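Local coordinates for membrane-bound lytic murein transglycosylase (Agrobacterium tumefaciens, PDB 2PNW), which probably cleaves the beta-1,4 bond between N-acetylmuramic acid and N-acetylglucosamine in peptidoglycan, leaving 1,6-anhydromuramic acid ends, at residues Asp16-Gly21 with Phe301-Thr306; Gly96-Phe101 with Ala356-Leu361; Ala110-Val115 with Ile174-Ser179. All blocks are in the same frame, centred on the assembly; numbering follows the deposited sequence.

Interaction 1 of 3, residues Asp16-Gly21 with Phe301-Thr306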
loop_
_atom_site.group_PDB
_atom_site.type_symbol
_atom_site.label_atom_id
_atom_site.label_comp_id
_atom_site.label_asym_id
_atom_site.label_seq_id
_atom_site.Cartn_x
_atom_site.Cartn_y
_atom_site.Cartn_z
ATOM N N ASP A 16 14.677 -23.581 -6.328
ATOM C CA ASP A 16 15.403 -22.368 -6.678
ATOM C C ASP A 16 15.039 -21.158 -5.805
ATOM O O ASP A 16 15.658 -20.098 -5.920
ATOM C CB ASP A 16 15.187 -22.035 -8.156
ATOM C CG ASP A 16 15.781 -23.087 -9.091
ATOM O OD1 ASP A 16 16.955 -23.480 -8.875
ATOM O OD2 ASP A 16 15.081 -23.517 -10.047
ATOM N N LEU A 17 14.023 -21.304 -4.959
ATOM C CA LEU A 17 13.570 -20.198 -4.115
ATOM C C LEU A 17 14.326 -20.266 -2.806
ATOM O O LEU A 17 14.041 -21.125 -1.977
ATOM C CB LEU A 17 12.050 -20.272 -3.874
ATOM C CG LEU A 17 11.036 -19.646 -4.848
ATOM C CD1 LEU A 17 11.360 -19.921 -6.291
ATOM C CD2 LEU A 17 9.622 -20.158 -4.508
ATOM N N PRO A 18 15.316 -19.373 -2.622
ATOM C CA PRO A 18 16.163 -19.465 -1.434
ATOM C C PRO A 18 15.357 -19.284 -0.155
ATOM O O PRO A 18 14.608 -18.304 -0.017
ATOM C CB PRO A 18 17.162 -18.321 -1.623
ATOM C CG PRO A 18 17.151 -18.044 -3.101
ATOM C CD PRO A 18 15.713 -18.244 -3.484
ATOM N N GLY A 19 15.481 -20.254 0.744
ATOM C CA GLY A 19 14.780 -20.238 2.011
ATOM C C GLY A 19 13.338 -20.722 1.957
ATOM O O GLY A 19 12.672 -20.716 2.975
ATOM N N TRP A 20 12.865 -21.138 0.782
ATOM C CA TRP A 20 11.500 -21.682 0.632
ATOM C C TRP A 20 11.225 -22.746 1.688
ATOM O O TRP A 20 10.232 -22.679 2.423
ATOM C CB TRP A 20 11.279 -22.263 -0.781
ATOM C CG TRP A 20 9.982 -23.022 -0.911
ATOM C CD1 TRP A 20 9.814 -24.380 -0.927
ATOM C CD2 TRP A 20 8.675 -22.456 -1.003
ATOM N NE1 TRP A 20 8.476 -24.692 -1.047
ATOM C CE2 TRP A 20 7.757 -23.526 -1.086
ATOM C CE3 TRP A 20 8.191 -21.140 -1.042
ATOM C CZ2 TRP A 20 6.374 -23.324 -1.195
ATOM C CZ3 TRP A 20 6.809 -20.938 -1.161
ATOM C CH2 TRP A 20 5.922 -22.027 -1.232
ATOM N N GLY A 21 12.128 -23.717 1.781
ATOM C CA GLY A 21 11.998 -24.806 2.738
ATOM C C GLY A 21 11.876 -24.411 4.197
ATOM O O GLY A 21 11.416 -25.211 5.029
ATOM N N PHE A 301 6.986 -14.851 -3.762
ATOM C CA PHE A 301 8.081 -15.178 -2.841
ATOM C C PHE A 301 9.169 -14.118 -2.983
ATOM O O PHE A 301 9.668 -13.883 -4.092
ATOM C CB PHE A 301 8.642 -16.583 -3.102
ATOM C CG PHE A 301 9.620 -17.046 -2.033
ATOM C CD1 PHE A 301 9.167 -17.625 -0.858
ATOM C CD2 PHE A 301 10.992 -16.891 -2.219
ATOM C CE1 PHE A 301 10.072 -18.027 0.142
ATOM C CE2 PHE A 301 11.887 -17.285 -1.242
ATOM C CZ PHE A 301 11.435 -17.866 -0.070
ATOM N N ILE A 302 9.518 -13.467 -1.873
ATOM C CA ILE A 302 10.430 -12.335 -1.905
ATOM C C ILE A 302 11.690 -12.725 -1.156
ATOM O O ILE A 302 11.617 -13.164 -0.007
ATOM C CB ILE A 302 9.795 -11.059 -1.277
ATOM C CG1 ILE A 302 8.463 -10.700 -1.979
ATOM C CG2 ILE A 302 10.791 -9.890 -1.260
ATOM C CD1 ILE A 302 8.607 -10.448 -3.458
ATOM N N HIS A 303 12.832 -12.608 -1.830
ATOM C CA HIS A 303 14.125 -12.940 -1.233
ATOM C C HIS A 303 14.994 -11.684 -1.198
ATOM O O HIS A 303 15.414 -11.193 -2.250
ATOM C CB HIS A 303 14.821 -14.057 -2.028
ATOM C CG HIS A 303 16.161 -14.439 -1.480
ATOM N ND1 HIS A 303 17.275 -14.596 -2.279
ATOM C CD2 HIS A 303 16.572 -14.675 -0.212
ATOM C CE1 HIS A 303 18.313 -14.925 -1.528
ATOM N NE2 HIS A 303 17.916 -14.976 -0.269
ATOM N N ALA A 304 15.242 -11.169 0.009
ATOM C CA ALA A 304 16.001 -9.928 0.188
ATOM C C ALA A 304 17.061 -10.181 1.241
ATOM O O ALA A 304 16.869 -9.844 2.412
ATOM C CB ALA A 304 15.079 -8.758 0.602
ATOM N N PRO A 305 18.179 -10.807 0.832
ATOM C CA PRO A 305 19.150 -11.290 1.810
ATOM C C PRO A 305 19.829 -10.182 2.637
ATOM O O PRO A 305 20.192 -10.432 3.782
ATOM C CB PRO A 305 20.152 -12.076 0.948
ATOM C CG PRO A 305 20.055 -11.480 -0.392
ATOM C CD PRO A 305 18.599 -11.113 -0.551
ATOM N N THR A 306 19.969 -8.978 2.090
ATOM C CA THR A 306 20.503 -7.843 2.879
ATOM C C THR A 306 19.508 -7.300 3.921
ATOM O O THR A 306 19.877 -6.498 4.790
ATOM C CB THR A 306 21.012 -6.672 1.995
ATOM O OG1 THR A 306 19.927 -6.086 1.259
ATOM C CG2 THR A 306 22.099 -7.129 1.036
#

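Interaction 2 of 3, residues Gly96-Phe101 with Ala356-Leu361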
loop_
_atom_site.group_PDB
_atom_site.type_symbol
_atom_site.label_atom_id
_atom_site.label_comp_id
_atom_site.label_asym_id
_atom_site.label_seq_id
_atom_site.Cartn_x
_atom_site.Cartn_y
_atom_site.Cartn_z
ATOM N N GLY A 96 15.146 -6.677 -8.297
ATOM C CA GLY A 96 13.953 -6.112 -7.678
ATOM C C GLY A 96 14.345 -5.256 -6.488
ATOM O O GLY A 96 15.530 -5.200 -6.104
ATOM N N PHE A 97 13.350 -4.601 -5.889
ATOM C CA PHE A 97 13.600 -3.650 -4.812
ATOM C C PHE A 97 12.404 -3.564 -3.866
ATOM O O PHE A 97 11.255 -3.466 -4.321
ATOM C CB PHE A 97 13.890 -2.268 -5.402
ATOM C CG PHE A 97 14.494 -1.309 -4.419
ATOM C CD1 PHE A 97 15.846 -1.412 -4.070
ATOM C CD2 PHE A 97 13.725 -0.305 -3.844
ATOM C CE1 PHE A 97 16.418 -0.519 -3.153
ATOM C CE2 PHE A 97 14.291 0.597 -2.930
ATOM C CZ PHE A 97 15.640 0.479 -2.585
ATOM N N VAL A 98 12.674 -3.627 -2.563
ATOM C CA VAL A 98 11.608 -3.494 -1.566
ATOM C C VAL A 98 11.805 -2.331 -0.609
ATOM O O VAL A 98 12.939 -2.010 -0.195
ATOM C CB VAL A 98 11.346 -4.787 -0.764
ATOM C CG1 VAL A 98 10.749 -5.863 -1.668
ATOM C CG2 VAL A 98 12.638 -5.290 -0.057
ATOM N N THR A 99 10.686 -1.667 -0.325
ATOM C CA THR A 99 10.588 -0.748 0.776
ATOM C C THR A 99 9.525 -1.317 1.717
ATOM O O THR A 99 9.102 -2.488 1.552
ATOM C CB THR A 99 10.287 0.682 0.289
ATOM O OG1 THR A 99 9.136 0.670 -0.567
ATOM C CG2 THR A 99 11.487 1.242 -0.516
ATOM N N ALA A 100 9.110 -0.545 2.716
ATOM C CA ALA A 100 8.088 -1.055 3.645
ATOM C C ALA A 100 7.104 0.027 4.032
ATOM O O ALA A 100 7.412 1.224 3.922
ATOM C CB ALA A 100 8.723 -1.687 4.885
ATOM N N PHE A 101 5.926 -0.394 4.492
ATOM C CA PHE A 101 4.905 0.532 4.965
ATOM C C PHE A 101 4.194 -0.081 6.165
ATOM O O PHE A 101 4.417 -1.257 6.487
ATOM C CB PHE A 101 3.935 0.939 3.825
ATOM C CG PHE A 101 2.914 -0.122 3.443
ATOM C CD1 PHE A 101 1.555 0.102 3.665
ATOM C CD2 PHE A 101 3.294 -1.277 2.784
ATOM C CE1 PHE A 101 0.582 -0.862 3.261
ATOM C CE2 PHE A 101 2.338 -2.233 2.369
ATOM C CZ PHE A 101 0.994 -2.023 2.630
ATOM N N ALA A 356 16.024 -7.030 -3.880
ATOM C CA ALA A 356 15.256 -8.253 -3.677
ATOM C C ALA A 356 15.050 -9.002 -4.971
ATOM O O ALA A 356 14.957 -8.390 -6.020
ATOM C CB ALA A 356 13.881 -7.929 -3.035
ATOM N N ASP A 357 14.962 -10.327 -4.888
ATOM C CA ASP A 357 14.536 -11.140 -6.025
ATOM C C ASP A 357 13.048 -11.440 -5.839
ATOM O O ASP A 357 12.649 -11.886 -4.758
ATOM C CB ASP A 357 15.336 -12.462 -6.095
ATOM C CG ASP A 357 16.816 -12.254 -6.514
ATOM O OD1 ASP A 357 17.134 -11.231 -7.160
ATOM O OD2 ASP A 357 17.652 -13.132 -6.196
ATOM N N PHE A 358 12.248 -11.184 -6.877
ATOM C CA PHE A 358 10.792 -11.454 -6.863
ATOM C C PHE A 358 10.470 -12.731 -7.632
ATOM O O PHE A 358 10.913 -12.881 -8.764
ATOM C CB PHE A 358 10.040 -10.295 -7.540
ATOM C CG PHE A 358 9.776 -9.119 -6.639
ATOM C CD1 PHE A 358 10.797 -8.551 -5.885
ATOM C CD2 PHE A 358 8.497 -8.573 -6.563
ATOM C CE1 PHE A 358 10.552 -7.461 -5.041
ATOM C CE2 PHE A 358 8.234 -7.468 -5.744
ATOM C CZ PHE A 358 9.265 -6.914 -4.975
ATOM N N TYR A 359 9.707 -13.649 -7.036
ATOM C CA TYR A 359 9.218 -14.826 -7.766
ATOM C C TYR A 359 7.707 -14.835 -7.605
ATOM O O TYR A 359 7.217 -14.762 -6.483
ATOM C CB TYR A 359 9.788 -16.145 -7.210
ATOM C CG TYR A 359 11.298 -16.232 -7.082
ATOM C CD1 TYR A 359 12.063 -16.881 -8.059
ATOM C CD2 TYR A 359 11.960 -15.674 -5.987
ATOM C CE1 TYR A 359 13.445 -16.969 -7.950
ATOM C CE2 TYR A 359 13.360 -15.742 -5.866
ATOM C CZ TYR A 359 14.093 -16.401 -6.854
ATOM O OH TYR A 359 15.476 -16.507 -6.726
ATOM N N ILE A 360 6.967 -14.932 -8.701
ATOM C CA ILE A 360 5.502 -14.984 -8.621
ATOM C C ILE A 360 5.055 -16.446 -8.742
ATOM O O ILE A 360 5.657 -17.240 -9.498
ATOM C CB ILE A 360 4.819 -14.038 -9.683
ATOM C CG1 ILE A 360 3.302 -13.945 -9.457
ATOM C CG2 ILE A 360 5.125 -14.488 -11.125
ATOM C CD1 ILE A 360 2.608 -12.918 -10.396
ATOM N N LEU A 361 4.026 -16.827 -7.985
ATOM C CA LEU A 361 3.513 -18.187 -8.077
ATOM C C LEU A 361 2.231 -18.130 -8.889
ATOM O O LEU A 361 1.246 -17.511 -8.461
ATOM C CB LEU A 361 3.254 -18.796 -6.699
ATOM C CG LEU A 361 4.380 -18.903 -5.655
ATOM C CD1 LEU A 361 3.937 -19.839 -4.527
ATOM C CD2 LEU A 361 5.674 -19.402 -6.247
HETATM O O HOH W 1 15.996 -9.592 -8.867
#

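Interaction 3 of 3, residues Ala110-Val115 with Ile174-Ser179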
loop_
_atom_site.group_PDB
_atom_site.type_symbol
_atom_site.label_atom_id
_atom_site.label_comp_id
_atom_site.label_asym_id
_atom_site.label_seq_id
_atom_site.Cartn_x
_atom_site.Cartn_y
_atom_site.Cartn_z
ATOM N N ALA A 110 -11.928 14.499 18.958
ATOM C CA ALA A 110 -13.217 14.722 18.297
ATOM C C ALA A 110 -13.547 16.220 18.242
ATOM O O ALA A 110 -14.434 16.635 17.509
ATOM C CB ALA A 110 -14.333 13.949 19.036
ATOM N N THR A 111 -12.816 17.009 19.022
ATOM C CA THR A 111 -13.079 18.440 19.129
ATOM C C THR A 111 -11.832 19.262 18.799
ATOM O O THR A 111 -10.748 19.042 19.353
ATOM C CB THR A 111 -13.576 18.833 20.542
ATOM O OG1 THR A 111 -12.591 18.458 21.510
ATOM C CG2 THR A 111 -14.904 18.150 20.874
ATOM N N PRO A 112 -11.983 20.234 17.885
ATOM C CA PRO A 112 -10.815 21.036 17.522
ATOM C C PRO A 112 -10.481 22.129 18.537
ATOM O O PRO A 112 -11.384 22.716 19.145
ATOM C CB PRO A 112 -11.255 21.694 16.217
ATOM C CG PRO A 112 -12.731 21.862 16.388
ATOM C CD PRO A 112 -13.192 20.654 17.155
ATOM N N ASP A 113 -9.192 22.407 18.704
ATOM C CA ASP A 113 -8.753 23.582 19.454
ATOM C C ASP A 113 -7.354 23.954 18.979
ATOM O O ASP A 113 -6.911 23.497 17.909
ATOM C CB ASP A 113 -8.838 23.375 20.981
ATOM C CG ASP A 113 -7.957 22.244 21.508
ATOM O OD1 ASP A 113 -6.921 21.889 20.915
ATOM O OD2 ASP A 113 -8.302 21.707 22.583
ATOM N N ASP A 114 -6.654 24.760 19.768
ATOM C CA ASP A 114 -5.362 25.268 19.353
ATOM C C ASP A 114 -4.322 24.165 19.208
ATOM O O ASP A 114 -3.335 24.338 18.489
ATOM C CB ASP A 114 -4.884 26.358 20.319
ATOM C CG ASP A 114 -5.593 27.699 20.090
ATOM O OD1 ASP A 114 -6.449 27.804 19.170
ATOM O OD2 ASP A 114 -5.293 28.658 20.835
ATOM N N VAL A 115 -4.551 23.041 19.893
ATOM C CA VAL A 115 -3.657 21.880 19.844
ATOM C C VAL A 115 -4.127 20.885 18.757
ATOM O O VAL A 115 -3.351 20.509 17.886
ATOM C CB VAL A 115 -3.604 21.160 21.211
ATOM C CG1 VAL A 115 -2.911 19.819 21.101
ATOM C CG2 VAL A 115 -2.919 22.055 22.291
ATOM N N ILE A 174 -13.438 13.712 10.168
ATOM C CA ILE A 174 -13.515 12.472 10.959
ATOM C C ILE A 174 -13.002 12.739 12.383
ATOM O O ILE A 174 -13.590 12.273 13.358
ATOM C CB ILE A 174 -12.669 11.364 10.285
ATOM C CG1 ILE A 174 -13.236 11.030 8.889
ATOM C CG2 ILE A 174 -12.568 10.071 11.168
ATOM C CD1 ILE A 174 -12.308 10.194 8.013
ATOM N N ALA A 175 -11.913 13.504 12.482
ATOM C CA ALA A 175 -11.250 13.859 13.743
ATOM C C ALA A 175 -10.188 14.921 13.444
ATOM O O ALA A 175 -9.985 15.269 12.277
ATOM C CB ALA A 175 -10.594 12.617 14.408
ATOM N N TRP A 176 -9.505 15.400 14.495
ATOM C CA TRP A 176 -8.447 16.404 14.378
ATOM C C TRP A 176 -7.178 15.888 15.011
ATOM O O TRP A 176 -7.194 15.447 16.156
ATOM C CB TRP A 176 -8.849 17.704 15.093
ATOM C CG TRP A 176 -9.720 18.594 14.291
ATOM C CD1 TRP A 176 -9.314 19.641 13.482
ATOM C CD2 TRP A 176 -11.137 18.549 14.203
ATOM N NE1 TRP A 176 -10.401 20.237 12.904
ATOM C CE2 TRP A 176 -11.533 19.588 13.336
ATOM C CE3 TRP A 176 -12.112 17.736 14.781
ATOM C CZ2 TRP A 176 -12.856 19.840 13.041
ATOM C CZ3 TRP A 176 -13.424 17.964 14.470
ATOM C CH2 TRP A 176 -13.793 19.002 13.598
ATOM N N ALA A 177 -6.079 15.938 14.267
ATOM C CA ALA A 177 -4.762 15.508 14.756
ATOM C C ALA A 177 -4.027 16.723 15.354
ATOM O O ALA A 177 -4.429 17.866 15.140
ATOM C CB ALA A 177 -3.953 14.912 13.603
ATOM N N ARG A 178 -2.959 16.470 16.100
ATOM C CA ARG A 178 -2.153 17.557 16.685
ATOM C C ARG A 178 -0.791 17.669 16.036
ATOM O O ARG A 178 -0.047 18.613 16.341
ATOM C CB ARG A 178 -1.973 17.372 18.208
ATOM C CG ARG A 178 -1.287 16.081 18.602
ATOM C CD ARG A 178 -1.132 15.970 20.143
ATOM N NE ARG A 178 -0.388 17.121 20.647
ATOM C CZ ARG A 178 -0.407 17.558 21.904
ATOM N NH1 ARG A 178 -1.139 16.937 22.828
ATOM N NH2 ARG A 178 0.318 18.631 22.233
ATOM N N SER A 179 -0.442 16.708 15.176
ATOM C CA SER A 179 0.831 16.752 14.432
ATOM C C SER A 179 0.599 16.747 12.920
ATOM O O SER A 179 0.080 15.763 12.378
ATOM C CB SER A 179 1.719 15.580 14.823
ATOM O OG SER A 179 2.831 15.455 13.938
HETATM O O HOH W 2 -0.712 20.964 17.578
#

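Interaction 1 of 3, residues Asp16-Gly21 with Phe301-Thr306
Apolar and CH-pi packing joins the type II beta turn Leu17-Trp20 to Phe301 and His303, alternate residues of strand 299-304 in the 3D domain, whose family is related to double-psi beta barrels. The turn is closed by Trp20 N donating to Leu17 O (3.0 Å), and Gly19, with its positive phi of 82°, takes the position that glycine occupies without strain. Phe301 holds CG anti to its backbone N (chi1 -171°), and its ring is met by all four residues of the turn. Leu17 CB lies over one face, 4.3 Å from the ring centroid, while Leu17 CG touches Phe301 CD2 at 3.8 Å. Trp20 approaches obliquely, planes at 65°, with its CE3 3.7 Å from Phe301 CD1. Pro18 O lies in the ring plane at the edge, 3.2 Å from Phe301 CE2, where the slightly positive ring hydrogens suit a carbonyl oxygen. Trp20 NE1 turns to Glu80 on helix 72-82, which satisfies its polar end and ties the turn to that helix. His303 offers a flat surface to a proline on each face: Pro18 CB sits 3.6 Å from the ring centroid on one, and Pro305 CD lies 3.9 Å above the centre of the other.

Interaction 2 of 3, residues Gly96-Phe101 with Ala356-Leu361
Val98 places CG1 anti to its own carbonyl carbon (chi1 -68°), and Phe358 does the same with CG (chi1 -83°), which helps bring the valine methyl against the far part of the phenyl ring. The contact is an antiparallel beta bridge in the region where the strands of the 3D domain, of the double-psi barrel clan, meet strand 96-109. The two strand segments diverge sharply, at 104° between their directions, and Gly96 with Ala356 is the pair that bridges them. Ala356 N donates to Gly96 O at 2.9 Å, coming from well above the carbonyl plane. Gly96 O also lies 3.2 Å from Ala356 O, a close pair of acceptors with no bond between them.

Gly96 suits its place because no room remains beside its CA: a beta carbon there would fall 2.9 Å from Phe358 CD1. Beyond the bridge the side chains take over. Val98 CG1 meets Phe358 CE1 at 3.7 Å and Ala356 CB at 4.0 Å, so one branched and one small apolar residue fit round the phenyl ring, which the valine approaches obliquely. Ile302 of strand 299-304 packs on both Val98 and Phe358, extending this buried apolar cluster. On its other edge strand 96-109 pairs with strand 334-341, Phe97 and Thr99 both forming backbone hydrogen bonds with Gly335. Val98 continues the pairing with strand 353-363 through backbone hydrogen bonding to Asn354.

Asp357, whose CB points away from the opposing strand, reaches back through its carboxylate by way of a water. That water accepts from Gly96 N at 3.1 Å and donates to Asp357 OD1 at 2.6 Å.

Interaction 3 of 3, residues Ala110-Val115 with Ile174-Ser179
The Trp176 indole carries Pro112 on one face, and the Arg178 guanidinium carries Val115 CG1 on one of its own. Pro112 CB stands almost on the normal of the five-membered ring, 3.6 Å from its centroid and 10° off that normal, a CH-pi contact. The proline ring then extends over the benzo part of the indole, where its CD comes 3.8 Å from Trp176 CZ3. Proline suits this position, since its rigid ring presents several C-H groups to a wide aromatic surface. Ala110 O approaches the same six-membered ring obliquely, 3.5 Å from Trp176 CZ3.

Val115 and Arg178 lie side by side and point the same way. Arg178 CG is set between its backbone N and carbonyl carbon (chi1 60°), and the chain bends at chi3 (-57°) to place NE. Val115 CG1 rests 3.5 Å from Arg178 CZ, over the middle of the flat guanidinium. Arg178 also makes a cation-pi contact with Trp116.

The loop has its own brace in an Asx turn: Asp113 OD1 accepts from Val115 N at 2.8 Å, and also from Trp116 N. Val115 O lies 3.4 Å from Arg178 CA in a CA-H...O contact. A water donates to Val115 O and to Arg178 O, at 2.7 Å each, linking two backbone carbonyls that could not bond to each other.

Loop 110-115 connects strands 96-109 and 118-121, which flank strand 173-177 and both run antiparallel to it, so the loop runs lengthwise over strand 173-177, on the side where the Trp176 ring stands, from Ala175 at its start to Arg178 just past its end; Ser179 follows as the N-cap of helix 180-189, its OG capping Asp182 N.

How the interactions relate
Interactions 1 and 2 are neighbours, their centres 10 Å apart, because strands 299-304 and 353-363 pair in one sheet. Phe301 N with Tyr359 O and His303 O with Asp357 N are probable hydrogen bonds between them, and Leu17 packs on Tyr359. Their segments alternate along the chain, so the N-terminal turn and strand 96-109 are both brought to the C-terminal 3D region. Interaction 3 lies on the opposite side of the chain's centre, 38 Å from interaction 2 centre to centre, and in sequence falls between the segments of each of the others, within the MltA-specific insert. Strand 96-109 links the two regions, starting at interaction 2 and leading into loop 110-115.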